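Local coordinates for early 35 kDa protein (Autographa californica nucleopolyhedrovirus, PDB 1P35), which inhibits caspases and so blocks the host insect cell's apoptotic response to infection, and also suppresses the host's antiviral RNA interference, at residues A[13-18]-A[27-32]; A[68-73]-A[194-199]; A[209-214]-A[288-293]. One frame throughout, in Å; residues are numbered along the deposited sequence.

Contact 1. Residues A[13-18]-A[27-32]. With PO4 (phosphate ion), chain D; EDO (1,2-ethanediol), chain G.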
# COMPACT_ATOMS: atom_id res chain seq x y z
N THR A 13 3.02 15.47 7.16
CA THR A 13 4.46 15.39 7.20
C THR A 13 4.84 14.08 7.90
O THR A 13 4.32 13.73 8.96
CB THR A 13 5.05 16.65 7.93
OG1 THR A 13 4.68 17.83 7.20
CG2 THR A 13 6.56 16.59 7.99
N ILE A 14 5.75 13.34 7.27
CA ILE A 14 6.25 12.07 7.78
C ILE A 14 7.76 12.16 7.85
O ILE A 14 8.41 12.52 6.88
CB ILE A 14 5.82 10.94 6.84
CG1 ILE A 14 4.29 11.00 6.65
CG2 ILE A 14 6.17 9.59 7.43
CD1 ILE A 14 3.73 9.93 5.74
N ILE A 15 8.32 11.76 9.00
CA ILE A 15 9.72 11.88 9.26
C ILE A 15 10.29 10.63 9.84
O ILE A 15 9.64 9.97 10.64
CB ILE A 15 9.96 12.98 10.31
CG1 ILE A 15 9.50 14.33 9.78
CG2 ILE A 15 11.42 12.96 10.81
CD1 ILE A 15 9.50 15.43 10.90
N ARG A 16 11.53 10.33 9.45
CA ARG A 16 12.25 9.19 10.02
C ARG A 16 13.69 9.64 10.10
O ARG A 16 14.23 10.27 9.17
CB ARG A 16 12.16 7.94 9.14
CG ARG A 16 12.57 6.71 9.92
CD ARG A 16 12.76 5.42 9.06
NE ARG A 16 13.89 5.60 8.16
CZ ARG A 16 14.29 4.72 7.25
NH1 ARG A 16 13.65 3.56 7.09
NH2 ARG A 16 15.36 5.01 6.51
N ASP A 17 14.34 9.34 11.22
CA ASP A 17 15.73 9.72 11.41
C ASP A 17 16.34 8.55 12.18
O ASP A 17 15.92 8.27 13.29
CB ASP A 17 15.82 11.03 12.18
CG ASP A 17 17.25 11.53 12.33
OD1 ASP A 17 18.03 10.82 12.99
OD2 ASP A 17 17.57 12.62 11.81
N CYS A 18 17.32 7.89 11.57
CA CYS A 18 17.96 6.72 12.14
C CYS A 18 19.50 6.81 12.14
O CYS A 18 20.08 7.52 11.32
CB CYS A 18 17.52 5.47 11.34
SG CYS A 18 15.73 5.11 11.17
N LEU A 27 18.07 11.26 7.67
CA LEU A 27 16.83 11.93 7.83
C LEU A 27 16.02 11.74 6.55
O LEU A 27 16.51 12.03 5.46
CB LEU A 27 17.02 13.44 8.05
CG LEU A 27 15.66 14.15 8.04
CD1 LEU A 27 14.89 13.72 9.31
CD2 LEU A 27 15.80 15.67 8.05
N VAL A 28 14.79 11.24 6.71
CA VAL A 28 13.83 11.03 5.64
C VAL A 28 12.74 12.01 6.06
O VAL A 28 12.28 12.04 7.24
CB VAL A 28 13.32 9.57 5.56
CG1 VAL A 28 12.14 9.51 4.58
CG2 VAL A 28 14.39 8.68 4.96
N TYR A 29 12.34 12.84 5.11
CA TYR A 29 11.40 13.88 5.42
C TYR A 29 10.49 13.94 4.20
O TYR A 29 10.97 14.14 3.07
CB TYR A 29 12.17 15.23 5.63
CG TYR A 29 11.30 16.36 6.19
CD1 TYR A 29 10.38 16.98 5.38
CD2 TYR A 29 11.36 16.76 7.55
CE1 TYR A 29 9.52 17.95 5.84
CE2 TYR A 29 10.47 17.76 8.06
CZ TYR A 29 9.54 18.35 7.16
OH TYR A 29 8.62 19.33 7.51
N ILE A 30 9.19 13.75 4.46
CA ILE A 30 8.15 13.70 3.43
C ILE A 30 6.98 14.59 3.85
O ILE A 30 6.54 14.59 5.05
CB ILE A 30 7.55 12.24 3.32
CG1 ILE A 30 8.58 11.26 2.82
CG2 ILE A 30 6.36 12.19 2.37
CD1 ILE A 30 8.59 9.99 3.74
N ASN A 31 6.47 15.36 2.90
CA ASN A 31 5.27 16.16 3.22
C ASN A 31 4.41 16.35 1.98
O ASN A 31 4.77 15.87 0.90
CB ASN A 31 5.60 17.53 3.86
CG ASN A 31 6.31 18.51 2.91
OD1 ASN A 31 6.43 18.28 1.70
ND2 ASN A 31 6.80 19.60 3.49
N LYS A 32 3.27 17.01 2.13
CA LYS A 32 2.40 17.25 1.00
C LYS A 32 1.94 18.68 0.88
O LYS A 32 1.14 19.16 1.70
CB LYS A 32 1.22 16.29 1.04
CG LYS A 32 0.33 16.32 -0.20
CD LYS A 32 -0.70 15.19 -0.18
CE LYS A 32 0.01 13.84 -0.07
NZ LYS A 32 -0.91 12.69 -0.12
P PO4 D . 15.98 1.32 4.83
O1 PO4 D . 16.90 2.50 5.10
O2 PO4 D . 16.52 0.57 3.62
O3 PO4 D . 15.93 0.39 6.03
O4 PO4 D . 14.60 1.85 4.58
C1 EDO G . 9.74 2.19 8.90
O1 EDO G . 9.58 0.75 8.73
C2 EDO G . 10.84 2.51 9.86
O2 EDO G . 12.06 2.13 9.28
O HOH W 1 6.21 19.79 6.35

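Contact 2. Residues A[68-73]-A[194-199]. With EDO (1,2-ethanediol), chain G.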
# COMPACT_ATOMS: atom_id res chain seq x y z
N SER A 68 2.75 3.66 9.05
CA SER A 68 2.09 2.47 9.60
C SER A 68 2.70 2.07 10.91
O SER A 68 2.02 1.59 11.82
CB SER A 68 2.21 1.28 8.61
OG SER A 68 2.07 0.04 9.27
N LYS A 69 4.02 2.23 11.01
CA LYS A 69 4.67 1.82 12.22
C LYS A 69 4.30 2.73 13.41
O LYS A 69 4.19 2.24 14.54
CB LYS A 69 6.19 1.78 12.05
CG LYS A 69 6.65 0.55 11.27
CD LYS A 69 8.14 0.33 11.48
CE LYS A 69 8.58 -0.98 10.85
NZ LYS A 69 10.08 -1.06 10.74
N VAL A 70 4.17 4.01 13.12
CA VAL A 70 3.83 4.99 14.14
C VAL A 70 2.41 4.73 14.58
O VAL A 70 2.18 4.54 15.77
CB VAL A 70 4.04 6.46 13.65
CG1 VAL A 70 3.55 7.47 14.72
CG2 VAL A 70 5.57 6.66 13.42
N ASP A 71 1.49 4.67 13.61
CA ASP A 71 0.08 4.35 13.87
C ASP A 71 -0.12 3.05 14.65
O ASP A 71 -1.04 2.97 15.45
CB ASP A 71 -0.75 4.25 12.58
CG ASP A 71 -0.95 5.59 11.89
OD1 ASP A 71 -0.81 6.62 12.58
OD2 ASP A 71 -1.30 5.63 10.68
N GLU A 72 0.72 2.04 14.48
CA GLU A 72 0.42 0.82 15.24
C GLU A 72 0.88 0.92 16.71
O GLU A 72 0.58 0.04 17.52
CB GLU A 72 1.03 -0.42 14.58
CG GLU A 72 2.51 -0.57 14.79
CD GLU A 72 3.08 -1.86 14.21
OE1 GLU A 72 2.97 -2.09 12.97
OE2 GLU A 72 3.63 -2.66 14.99
N GLN A 73 1.65 1.95 17.04
CA GLN A 73 2.04 2.08 18.44
C GLN A 73 0.92 2.85 19.16
O GLN A 73 0.61 2.56 20.32
CB GLN A 73 3.34 2.82 18.59
CG GLN A 73 4.58 2.09 18.13
CD GLN A 73 4.80 0.78 18.89
OE1 GLN A 73 4.72 0.73 20.15
NE2 GLN A 73 5.09 -0.28 18.14
N ASP A 194 0.55 18.29 11.97
CA ASP A 194 0.05 17.08 11.34
C ASP A 194 1.30 16.37 10.84
O ASP A 194 1.71 16.52 9.68
CB ASP A 194 -0.92 17.35 10.18
CG ASP A 194 -1.50 16.04 9.63
OD1 ASP A 194 -1.48 15.04 10.41
OD2 ASP A 194 -1.98 16.01 8.48
N VAL A 195 1.88 15.59 11.75
CA VAL A 195 3.14 14.93 11.48
C VAL A 195 3.30 13.69 12.37
O VAL A 195 2.73 13.62 13.48
CB VAL A 195 4.29 15.98 11.78
CG1 VAL A 195 4.22 16.47 13.32
CG2 VAL A 195 5.63 15.41 11.47
N VAL A 196 4.01 12.69 11.85
CA VAL A 196 4.35 11.46 12.56
C VAL A 196 5.87 11.35 12.33
O VAL A 196 6.38 11.84 11.30
CB VAL A 196 3.62 10.16 12.03
CG1 VAL A 196 2.11 10.28 12.23
CG2 VAL A 196 3.86 9.97 10.55
N ALA A 197 6.57 10.79 13.31
CA ALA A 197 8.00 10.60 13.26
C ALA A 197 8.41 9.30 13.96
O ALA A 197 7.79 8.83 14.95
CB ALA A 197 8.74 11.78 13.87
N TYR A 198 9.46 8.71 13.40
CA TYR A 198 10.06 7.50 13.89
C TYR A 198 11.55 7.89 14.05
O TYR A 198 12.16 8.32 13.07
CB TYR A 198 9.88 6.36 12.83
CG TYR A 198 10.58 5.07 13.18
CD1 TYR A 198 11.97 4.97 13.09
CD2 TYR A 198 9.85 3.94 13.61
CE1 TYR A 198 12.64 3.80 13.41
CE2 TYR A 198 10.50 2.74 13.94
CZ TYR A 198 11.90 2.67 13.83
OH TYR A 198 12.57 1.48 14.03
N VAL A 199 12.12 7.77 15.26
CA VAL A 199 13.54 8.17 15.49
C VAL A 199 14.18 7.12 16.38
O VAL A 199 13.68 6.88 17.47
CB VAL A 199 13.68 9.54 16.21
CG1 VAL A 199 15.16 9.96 16.20
CG2 VAL A 199 12.80 10.63 15.54
C1 EDO G . 9.74 2.19 8.90
O1 EDO G . 9.58 0.75 8.73
C2 EDO G . 10.84 2.51 9.86
O2 EDO G . 12.06 2.13 9.28

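Contact 3. Residues A[209-214]-A[288-293]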
# COMPACT_ATOMS: atom_id res chain seq x y z
N PHE A 209 9.18 15.90 26.57
CA PHE A 209 8.00 15.34 25.98
C PHE A 209 6.73 15.85 26.74
O PHE A 209 5.70 16.15 26.10
CB PHE A 209 8.08 13.79 25.94
CG PHE A 209 9.22 13.22 25.08
CD1 PHE A 209 9.82 14.00 24.10
CD2 PHE A 209 9.74 11.92 25.31
CE1 PHE A 209 10.95 13.53 23.32
CE2 PHE A 209 10.87 11.44 24.56
CZ PHE A 209 11.45 12.25 23.58
N GLU A 210 6.80 15.95 28.07
CA GLU A 210 5.66 16.43 28.88
C GLU A 210 5.29 17.82 28.46
O GLU A 210 4.13 18.13 28.20
CB GLU A 210 5.97 16.43 30.39
CG GLU A 210 6.09 15.02 30.95
CD GLU A 210 6.30 15.01 32.46
OE1 GLU A 210 5.43 15.56 33.18
OE2 GLU A 210 7.33 14.43 32.89
N GLU A 211 6.31 18.67 28.37
CA GLU A 211 6.07 20.04 27.95
C GLU A 211 5.37 20.10 26.56
O GLU A 211 4.50 20.91 26.33
CB GLU A 211 7.40 20.80 27.85
CG GLU A 211 7.22 22.19 27.19
CD GLU A 211 8.53 22.94 26.97
OE1 GLU A 211 9.52 22.36 26.45
OE2 GLU A 211 8.55 24.14 27.30
N PHE A 212 5.81 19.26 25.62
CA PHE A 212 5.23 19.31 24.28
C PHE A 212 3.75 18.83 24.33
O PHE A 212 2.84 19.49 23.81
CB PHE A 212 6.10 18.45 23.30
CG PHE A 212 6.10 18.96 21.89
CD1 PHE A 212 4.95 18.86 21.09
CD2 PHE A 212 7.22 19.59 21.38
CE1 PHE A 212 4.93 19.39 19.78
CE2 PHE A 212 7.20 20.13 20.07
CZ PHE A 212 6.06 20.03 19.28
N VAL A 213 3.51 17.69 24.99
CA VAL A 213 2.16 17.12 25.07
C VAL A 213 1.14 17.99 25.85
O VAL A 213 -0.02 18.11 25.41
CB VAL A 213 2.20 15.69 25.64
CG1 VAL A 213 0.78 15.11 25.86
CG2 VAL A 213 2.98 14.78 24.65
N GLN A 214 1.58 18.61 26.95
CA GLN A 214 0.70 19.48 27.77
C GLN A 214 0.20 20.67 26.94
O GLN A 214 -0.91 21.17 27.17
CB GLN A 214 1.46 20.02 29.00
CG GLN A 214 1.81 18.97 29.98
CD GLN A 214 2.76 19.46 31.09
OE1 GLN A 214 3.30 20.57 31.05
NE2 GLN A 214 2.98 18.60 32.04
N LEU A 288 3.19 26.18 21.37
CA LEU A 288 4.61 25.83 21.34
C LEU A 288 4.94 25.53 19.86
O LEU A 288 4.32 24.67 19.24
CB LEU A 288 4.91 24.51 22.13
CG LEU A 288 5.37 24.51 23.59
CD1 LEU A 288 5.54 23.07 24.08
CD2 LEU A 288 6.71 25.25 23.71
N ASN A 289 5.93 26.22 19.31
CA ASN A 289 6.37 26.01 17.94
C ASN A 289 7.84 25.70 18.03
O ASN A 289 8.67 26.60 17.91
CB ASN A 289 6.20 27.28 17.09
CG ASN A 289 6.74 27.09 15.69
OD1 ASN A 289 6.58 26.02 15.10
ND2 ASN A 289 7.36 28.11 15.15
N LYS A 290 8.18 24.45 18.29
CA LYS A 290 9.59 24.10 18.44
C LYS A 290 10.03 22.69 17.95
O LYS A 290 9.20 21.80 17.72
CB LYS A 290 9.99 24.31 19.92
CG LYS A 290 9.17 23.55 20.92
CD LYS A 290 9.70 23.67 22.37
CE LYS A 290 11.00 22.91 22.63
NZ LYS A 290 11.42 22.99 24.07
N ASN A 291 11.35 22.51 17.78
CA ASN A 291 11.86 21.19 17.40
C ASN A 291 12.03 20.36 18.70
O ASN A 291 11.98 20.88 19.80
CB ASN A 291 13.24 21.34 16.69
CG ASN A 291 13.14 22.18 15.43
OD1 ASN A 291 12.15 22.05 14.68
ND2 ASN A 291 14.15 23.01 15.15
N VAL A 292 12.22 19.07 18.55
CA VAL A 292 12.47 18.20 19.69
C VAL A 292 13.95 17.90 19.50
O VAL A 292 14.37 17.57 18.40
CB VAL A 292 11.62 16.92 19.59
CG1 VAL A 292 12.19 15.83 20.46
CG2 VAL A 292 10.18 17.23 19.99
N ILE A 293 14.75 18.07 20.54
CA ILE A 293 16.19 17.86 20.44
C ILE A 293 16.57 16.79 21.46
O ILE A 293 16.27 16.95 22.66
CB ILE A 293 16.92 19.26 20.62
CG1 ILE A 293 16.38 20.21 19.52
CG2 ILE A 293 18.45 19.13 20.48
CD1 ILE A 293 17.00 21.61 19.39

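Contact 1. Residues A[13-18]-A[27-32]
I14 faces I30 and R16 faces V28 across a beta hairpin, in which strands 10-21 and 24-33 run antiparallel. Both are hydrogen-bonded pairs, each residue giving its N-H and receiving one, so four bonds lace the backbones together; the shortest include V28 N to R16 O at 2.7 Å, nearly straight at 168°. The non-hydrogen-bonded pairs I15–Y29 and D17–L27 send their side chains to the other face, and here the packing is close. I15 runs alongside the Y29 ring, with I15 CG1 3.8 Å from Y29 CD2. The second branch, I15 CG2, meets L27 CD1 at 3.9 Å. With CG anti to the backbone N (chi1 -171°), the Y29 ring leans towards T13, whose CG2 sits 3.5 Å from the phenol OH; F46 stacks on this ring. D17 OD2 touches L27 CD1, while R25 and Y170 satisfy the buried carboxylate.

The face of I14 and R16 is looser towards R16. Helix 62-74 covers I14, but the partly exposed R16 bends at chi3 (66°) and carries its guanidinium past V28 CG2 to small molecules probably from the crystallisation liquor. NH1 and NH2 donate to two phosphate oxygens, NH1 also to an ethanediol, and NH2 forms a salt bridge with E26. K58, and R79 of the second subunit, also bind this phosphate.

At the end of the hairpin away from its turn Y100 binds N31 OD1, and one water joins T13 OG1, Y29 OH and N31 ND2, accepting from ND2 at 2.9 Å.

Contact 2. Residues A[68-73]-A[194-199]
The first torsions of V70 and V196 set how the two valines meet. V70 has CG1 anti to the backbone N (chi1 175°), and that methyl is the one carried to the strand, 3.8 Å from V196 CB. V196 answers with CB and CG1, the latter beside its own backbone N (chi1 -64°), and the two side chains meet at a slant. The other branch of V70 does a second job: CG2 rests on the backbone, 3.5 Å from A197 O, and more loosely on Y198 CB. One buried valine thus touches three consecutive residues of the strand, entirely by van der Waals packing, since the two segments share no hydrogen bond.

One residue earlier in the helix, at K69, the packing is looser. K69 stretches out beyond CG and runs its CD past the Y198 ring, 4.2 Å from CE2, obliquely to the ring plane. An ethanediol, probably from the crystallisation liquor, fills in beside them: its C2 lies over the centre of one ring face, 3.9 Å above the plane, and its O1 takes a weak hydrogen bond from K69 NZ, although O1 also crowds K69 CE and CD, so its exact placement is doubtful. The Y198 ring also meets Y278, the planes about perpendicular. On the helix side D71 forms a salt bridge with K280 of the neighbouring strand 276-282.

V196 and Y198 point at the helix, while A197 points away to F181. In P35 this helix probably leads into the exposed reactive-site loop that caspases recognise. The helix and strand segments cross nearly at right angles (95°), their axes 8.2 Å apart: this is helix 62-74 laid across one face of a beta sheet.

Contact 3. Residues A[209-214]-A[288-293]
Helix 206-215 packs against the C-terminal part of the chain, where a loop turns into strand 292-295; F209, E211 and F212 meet L288, K290 and V292. V292 divides its two methyls between the two phenylalanines. Its CG1 approaches the edge of the F209 ring in the ring plane, 3.9 Å from CE1, so V292 comes in roughly perpendicular to F209. Its CG2 reaches F212 CD2 at 4.0 Å, obliquely to that ring. F212 also pushes its rim at the loop backbone: K290 O lies in the ring plane at the edge, 3.5 Å from CE2, while the K290 side chain runs antiparallel beside F212 with CG near CE2.

L288 comes in crosswise to E211, its CD1 against the helix backbone, 3.3 Å from E211 O, and also against E211 CG. A chi1 of -95°, away from a staggered value, goes with this fit. At the partly exposed margin E211 stretches out from the helix, and K290, bent at chi3 (-71°), brings NZ to within 3.1 Å of E211 OE1. That salt bridge uses the syn side of OE1, with NZ 33° out of the carboxylate plane.

Around this patch F209 stacks on F268 and also meets F204, while the loop is tied by L288 O to the Y193 hydroxyl and V292 pairs with V179. With V213 packing on I241 and K243, and F209 and F212 packing on V292, the helix lies between strand 238-249 and the small sheet formed by 176-179 and 292-295.

The contacts come in series along the chain, with no overlap. Contacts 1 and 2 are neighbours, their centres 10 Å apart: strands 10-21 and 191-199 run parallel side by side, with probable hydrogen bonds from T13 N to D194 O and from I15 N to V196 O. Helix 62-74 spans both, packing on I14 and R16 as well as on V196, and both contacts touch the same ethanediol. Contact 3 stands apart, its centre 18 Å from that of contact 1 and 16 Å from that of contact 2, yet helix 206-215 is the next element after strand 191-199. That strand and its successor helix thus link the N-terminal hairpin, helix 62-74 and the C-terminal segment to one another.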